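Local structure of alpha-14 giardin (Giardia lamblia, 3CHJ) at residues A[38-41]-A[42-45]; A[297-300]-A[301-305]; A[196-199]-A[200-204]. The protein binds calcium as a member of the annexin family and may serve as a calcium-regulated structural element linking the phospholipid bilayer to the underlying axoneme. One frame throughout, in Å; residues are numbered along the deposited sequence.

Contact 1 of 3, residues A[38-41]-A[42-45]; sequences SYPP and NQLR
Q43 reaches back from the first turn of helix 41-55 over the ring of P40, its CG 3.7 Å from CG of P40, and sets its amide beside the ring of Y39. There OE1 of Q43 lies 3.6 Å from CD1 of Y39, with ring and amide planes 34° apart and the side chains crossing at about a right angle. The chain of Q43 leaves with CG anti to its carbonyl carbon (chi1 -63°) and runs extended from there, which carries the amide past the proline to the tyrosine. L44 takes the other approach to Y39: its CD2 packs on CB of Y39 at 3.9 Å, and its CD1 rests against O of Y39 at 3.6 Å. P40, at the N-cap, gives its carbonyl oxygen to N of L44 at 3.1 Å and more weakly to N of Q43, where the N-H...O angle is 126°. P41 follows as the first helical residue, and its O accepts from N of R45 at 2.9 Å. Further out, the C-terminal tail fixes the amide of Q43: M321 N donates to OE1 and S320 OG bonds NE2, while Y39 also touches L319 and M321. R274 leans on L44 and sends a weak bond to O of Y39. The two prolines bring no backbone N-H into this helix start, a place where such groups commonly lack helical acceptors, so the chemistry implies a stiff entry in which the amide of Q43 is held at both its oxygen and its nitrogen by the tail.

Contact 2 of 3, residues A[297-300]-A[301-305]; sequences TELK and GVYGD
L299 and Y303 meet across the short link between helix 291-298 and helix 301-310, with the two branches of the leucine gathered at one side of the tyrosine ring. CD1 of L299 approaches CE2 of Y303 obliquely at 3.8 Å. CD2 of L299 lies at the ring edge, in its plane, 4.0 Å from CE2 of Y303. The ring swings back to this place because CG of Y303 stands opposite its own backbone N (chi1 178°). Both side chains rest on L265 of helix 262-272, and the phenol end of Y303 is bonded to N266 of the same helix. Nearer the backbone, CB of L299 sits 3.6 Å from CA of G304. The place of a beta carbon on G304 is only 2.9 Å from O of L299, so the bare alpha carbon lets the new helix approach until the CA atoms of L299 and G304 stand 4.7 Å apart. K300 continues the chain in extended conformation, its CB pointing away from the helix that follows. Twice bent, at chi2 and chi4, the lysine chain folds back over the end of helix 291-298, bringing NZ of K300 near O of T297 in a poor geometry for bonding. G301 makes the corner with a positive phi of 71°, and its O accepts from N of D305 at 3.2 Å as the helical pattern sets in. The result is a tight interhelical corner, closed by a leucine whose methyls meet the tyrosine ring and whose CB sits on a glycine, in the all-helical fourth annexin repeat of this protein.

Contact 3 of 3, residues A[196-199]-A[200-204]; sequences YTRA and DFRQL
This is the N-terminal cap of helix 198-211, where the chain turns sharply out of helix 186-195 and the side chains of the turn close on the first helical residues. T197 is the N-cap: its OG1 accepts from N of D200 at 3.1 Å, with an N-H...O angle of 161°. A chi1 of 62° puts that hydroxyl between backbone N and carbonyl carbon, facing the helix start. D200 answers through a water, which donates to its OD2 at 2.6 Å and accepts from N of T197 at 3.0 Å; the same OD2 takes the N-H of R160. O of T197 then begins the helical pattern by accepting from N of F201 at 2.8 Å. Next to the cap, the ring of Y196 lies against the first turn, N of F201 standing at its edge 3.7 Å from CD2. CE2 of Y196 touches CD2 of L204 at 4.0 Å, the two side chains at about a right angle, while its hydroxyl bonds D168 on helix 162-177. On another flank R198 and R202 run side by side, CG of R198 3.9 Å from CD of R202. R198 makes a salt bridge with E112, gives NH2 to O of F239 and lies in cation-pi contact with F239; R202 gives NH1 to O of Y241 and has a cation-pi contact with that ring. E112 probably offsets part of the charge of R198, and NE of R198 and NE of R202 stand 6.6 Å apart. The whole is a threonine N-cap in which a water replaces the direct return bond of a capping box.

All three contacts sit where a helix begins after a brief break in the chain, and each lies about 20 Å from the centre of the protein. Contacts 1 and 2 are the nearer pair, centres 25 Å and nearest atoms about 13 Å apart. Contact 3 stands 32 Å from contact 1 and 37 Å from contact 2 between centres, and on the opposite side of the chain's centre from contact 2. None of their residues binds the calcium ion, whose site comprises A175, T178, G180, E185 and E224. Contact 3 touches helices 162-177 and 186-195; the first carries A175, and the second begins just after E185.

Contact 1 of 3, residues A[38-41]-A[42-45]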
# COMPACT_ATOMS: atom_id res chain seq x y z
N SER A 38 7.39 -3.06 17.77
CA SER A 38 7.38 -2.62 19.18
C SER A 38 7.53 -1.11 19.38
O SER A 38 7.23 -0.60 20.46
CB SER A 38 8.49 -3.32 19.96
OG SER A 38 8.23 -4.70 20.07
N TYR A 39 8.04 -0.41 18.36
CA TYR A 39 8.38 1.02 18.48
C TYR A 39 7.80 1.83 17.33
O TYR A 39 7.61 1.30 16.23
CB TYR A 39 9.90 1.22 18.52
CG TYR A 39 10.59 0.52 19.65
CD1 TYR A 39 10.62 1.08 20.93
CD2 TYR A 39 11.23 -0.70 19.45
CE1 TYR A 39 11.27 0.43 21.98
CE2 TYR A 39 11.87 -1.37 20.49
CZ TYR A 39 11.88 -0.79 21.75
OH TYR A 39 12.52 -1.47 22.78
N PRO A 40 7.50 3.12 17.57
CA PRO A 40 7.02 3.98 16.49
C PRO A 40 8.11 4.26 15.45
O PRO A 40 9.29 4.23 15.78
CB PRO A 40 6.62 5.28 17.21
CG PRO A 40 7.38 5.27 18.48
CD PRO A 40 7.58 3.84 18.87
N PRO A 41 7.72 4.50 14.18
CA PRO A 41 8.69 4.72 13.10
C PRO A 41 9.74 5.80 13.36
O PRO A 41 10.88 5.65 12.92
CB PRO A 41 7.79 5.10 11.92
CG PRO A 41 6.56 4.31 12.18
CD PRO A 41 6.34 4.47 13.66
N ASN A 42 9.38 6.87 14.06
CA ASN A 42 10.36 7.92 14.29
C ASN A 42 11.49 7.46 15.20
O ASN A 42 12.63 7.86 15.01
CB ASN A 42 9.70 9.20 14.83
CG ASN A 42 8.92 9.95 13.76
OD1 ASN A 42 9.36 10.07 12.60
ND2 ASN A 42 7.76 10.49 14.14
N GLN A 43 11.16 6.59 16.14
CA GLN A 43 12.16 6.00 17.03
C GLN A 43 13.02 4.97 16.29
O GLN A 43 14.22 4.85 16.55
CB GLN A 43 11.52 5.36 18.26
CG GLN A 43 10.81 6.38 19.14
CD GLN A 43 10.50 5.89 20.55
OE1 GLN A 43 10.64 4.71 20.88
NE2 GLN A 43 10.08 6.82 21.40
N LEU A 44 12.40 4.22 15.38
CA LEU A 44 13.16 3.27 14.56
C LEU A 44 14.16 4.00 13.65
O LEU A 44 15.29 3.55 13.47
CB LEU A 44 12.21 2.40 13.73
CG LEU A 44 11.25 1.51 14.54
CD1 LEU A 44 10.15 0.90 13.65
CD2 LEU A 44 12.01 0.41 15.31
N ARG A 45 13.74 5.13 13.08
CA ARG A 45 14.67 5.94 12.31
C ARG A 45 15.78 6.51 13.19
O ARG A 45 16.93 6.52 12.77
CB ARG A 45 13.97 7.06 11.53
CG ARG A 45 14.95 7.86 10.67
CD ARG A 45 14.29 9.05 10.00
NE ARG A 45 13.72 9.97 10.98
CZ ARG A 45 13.04 11.07 10.66
NH1 ARG A 45 12.83 11.37 9.39
NH2 ARG A 45 12.55 11.85 11.61

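Contact 2 of 3, residues A[297-300]-A[301-305]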
# COMPACT_ATOMS: atom_id res chain seq x y z
N THR A 297 2.85 -21.77 2.12
CA THR A 297 3.05 -22.39 0.82
C THR A 297 3.98 -21.56 -0.06
O THR A 297 4.90 -22.09 -0.68
CB THR A 297 1.72 -22.63 0.08
OG1 THR A 297 0.84 -23.39 0.92
CG2 THR A 297 1.96 -23.42 -1.20
N GLU A 298 3.75 -20.25 -0.10
CA GLU A 298 4.44 -19.38 -1.04
C GLU A 298 5.84 -19.01 -0.61
O GLU A 298 6.72 -18.83 -1.45
CB GLU A 298 3.66 -18.07 -1.26
CG GLU A 298 2.22 -18.21 -1.78
CD GLU A 298 2.13 -18.79 -3.18
OE1 GLU A 298 3.10 -18.64 -3.96
OE2 GLU A 298 1.08 -19.40 -3.49
N LEU A 299 6.04 -18.85 0.70
CA LEU A 299 7.29 -18.31 1.22
C LEU A 299 7.97 -19.27 2.19
O LEU A 299 7.35 -19.75 3.14
CB LEU A 299 7.02 -16.96 1.91
CG LEU A 299 6.34 -15.83 1.10
CD1 LEU A 299 6.17 -14.58 1.98
CD2 LEU A 299 7.10 -15.49 -0.18
N LYS A 300 9.24 -19.56 1.94
CA LYS A 300 10.00 -20.42 2.83
C LYS A 300 10.94 -19.60 3.69
O LYS A 300 11.29 -18.46 3.34
CB LYS A 300 10.80 -21.46 2.03
CG LYS A 300 9.96 -22.40 1.17
CD LYS A 300 9.08 -23.32 2.01
CE LYS A 300 8.24 -24.22 1.14
NZ LYS A 300 7.21 -23.47 0.36
N GLY A 301 11.34 -20.16 4.82
CA GLY A 301 12.36 -19.56 5.66
C GLY A 301 11.93 -18.31 6.40
O GLY A 301 10.72 -18.04 6.56
N VAL A 302 12.92 -17.58 6.87
CA VAL A 302 12.75 -16.45 7.76
C VAL A 302 11.90 -15.35 7.11
O VAL A 302 11.14 -14.66 7.82
CB VAL A 302 14.11 -15.90 8.29
CG1 VAL A 302 14.92 -15.22 7.20
CG2 VAL A 302 13.90 -15.01 9.51
N TYR A 303 12.02 -15.18 5.81
CA TYR A 303 11.26 -14.13 5.13
C TYR A 303 9.76 -14.37 5.28
O TYR A 303 9.00 -13.44 5.57
CB TYR A 303 11.66 -14.01 3.64
CG TYR A 303 10.89 -12.97 2.86
CD1 TYR A 303 11.10 -11.61 3.09
CD2 TYR A 303 9.94 -13.33 1.91
CE1 TYR A 303 10.39 -10.65 2.37
CE2 TYR A 303 9.23 -12.39 1.18
CZ TYR A 303 9.46 -11.04 1.43
OH TYR A 303 8.74 -10.11 0.71
N GLY A 304 9.33 -15.60 5.07
CA GLY A 304 7.93 -15.96 5.27
C GLY A 304 7.50 -15.72 6.70
O GLY A 304 6.41 -15.20 6.94
N ASP A 305 8.36 -16.09 7.65
CA ASP A 305 8.05 -15.89 9.06
C ASP A 305 7.90 -14.40 9.38
O ASP A 305 7.04 -14.02 10.16
CB ASP A 305 9.12 -16.55 9.94
CG ASP A 305 9.07 -18.09 9.85
OD1 ASP A 305 8.02 -18.66 9.46
OD2 ASP A 305 10.10 -18.72 10.18

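Contact 3 of 3, residues A[196-199]-A[200-204]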
# COMPACT_ATOMS: atom_id res chain seq x y z
N TYR A 196 -14.01 11.15 -4.42
CA TYR A 196 -14.93 10.90 -3.28
C TYR A 196 -14.16 10.73 -1.98
O TYR A 196 -13.06 10.17 -1.93
CB TYR A 196 -15.77 9.64 -3.51
CG TYR A 196 -17.10 9.88 -4.19
CD1 TYR A 196 -17.22 10.74 -5.28
CD2 TYR A 196 -18.25 9.19 -3.76
CE1 TYR A 196 -18.46 10.93 -5.91
CE2 TYR A 196 -19.46 9.39 -4.37
CZ TYR A 196 -19.56 10.26 -5.45
OH TYR A 196 -20.79 10.42 -6.05
N THR A 197 -14.75 11.24 -0.90
CA THR A 197 -14.30 10.87 0.43
C THR A 197 -14.64 9.42 0.77
O THR A 197 -15.53 8.81 0.14
CB THR A 197 -14.95 11.77 1.52
OG1 THR A 197 -16.37 11.59 1.49
CG2 THR A 197 -14.64 13.25 1.26
N ARG A 198 -13.98 8.88 1.79
CA ARG A 198 -14.29 7.54 2.28
C ARG A 198 -15.77 7.43 2.67
O ARG A 198 -16.43 6.47 2.29
CB ARG A 198 -13.39 7.16 3.45
CG ARG A 198 -13.86 5.91 4.21
CD ARG A 198 -12.77 5.25 5.05
NE ARG A 198 -11.63 4.81 4.23
CZ ARG A 198 -10.45 5.41 4.23
NH1 ARG A 198 -10.24 6.47 5.02
NH2 ARG A 198 -9.46 4.95 3.47
N ALA A 199 -16.27 8.42 3.40
CA ALA A 199 -17.67 8.36 3.87
C ALA A 199 -18.64 8.36 2.70
O ALA A 199 -19.59 7.54 2.66
CB ALA A 199 -17.97 9.54 4.80
N ASP A 200 -18.41 9.24 1.73
CA ASP A 200 -19.26 9.28 0.53
C ASP A 200 -19.14 8.03 -0.34
O ASP A 200 -20.12 7.58 -0.92
CB ASP A 200 -19.01 10.54 -0.30
CG ASP A 200 -19.50 11.80 0.39
OD1 ASP A 200 -20.33 11.65 1.33
OD2 ASP A 200 -19.08 12.90 -0.01
N PHE A 201 -17.92 7.49 -0.45
CA PHE A 201 -17.74 6.28 -1.25
C PHE A 201 -18.45 5.08 -0.60
O PHE A 201 -19.09 4.27 -1.30
CB PHE A 201 -16.25 5.98 -1.48
CG PHE A 201 -16.03 4.91 -2.50
CD1 PHE A 201 -16.03 5.22 -3.85
CD2 PHE A 201 -15.93 3.58 -2.10
CE1 PHE A 201 -15.85 4.22 -4.82
CE2 PHE A 201 -15.77 2.56 -3.05
CZ PHE A 201 -15.73 2.89 -4.41
N ARG A 202 -18.34 4.99 0.73
CA ARG A 202 -19.04 3.93 1.45
C ARG A 202 -20.55 4.07 1.25
O ARG A 202 -21.23 3.08 0.96
CB ARG A 202 -18.66 3.92 2.93
CG ARG A 202 -17.25 3.37 3.17
CD ARG A 202 -16.82 3.45 4.62
NE ARG A 202 -17.80 2.82 5.52
CZ ARG A 202 -17.93 1.51 5.71
NH1 ARG A 202 -17.15 0.64 5.07
NH2 ARG A 202 -18.85 1.05 6.55
N GLN A 203 -21.05 5.30 1.31
CA GLN A 203 -22.47 5.55 1.09
C GLN A 203 -22.87 5.12 -0.32
O GLN A 203 -23.85 4.39 -0.50
CB GLN A 203 -22.81 7.02 1.35
CG GLN A 203 -24.28 7.37 1.32
CD GLN A 203 -24.55 8.83 1.61
OE1 GLN A 203 -23.76 9.51 2.27
NE2 GLN A 203 -25.67 9.33 1.09
N LEU A 204 -22.10 5.55 -1.32
CA LEU A 204 -22.37 5.18 -2.71
C LEU A 204 -22.39 3.65 -2.92
O LEU A 204 -23.24 3.11 -3.63
CB LEU A 204 -21.34 5.83 -3.66
CG LEU A 204 -21.68 5.68 -5.15
CD1 LEU A 204 -22.82 6.64 -5.57
CD2 LEU A 204 -20.41 5.89 -5.99
O HOH W 1 -17.09 12.95 -1.63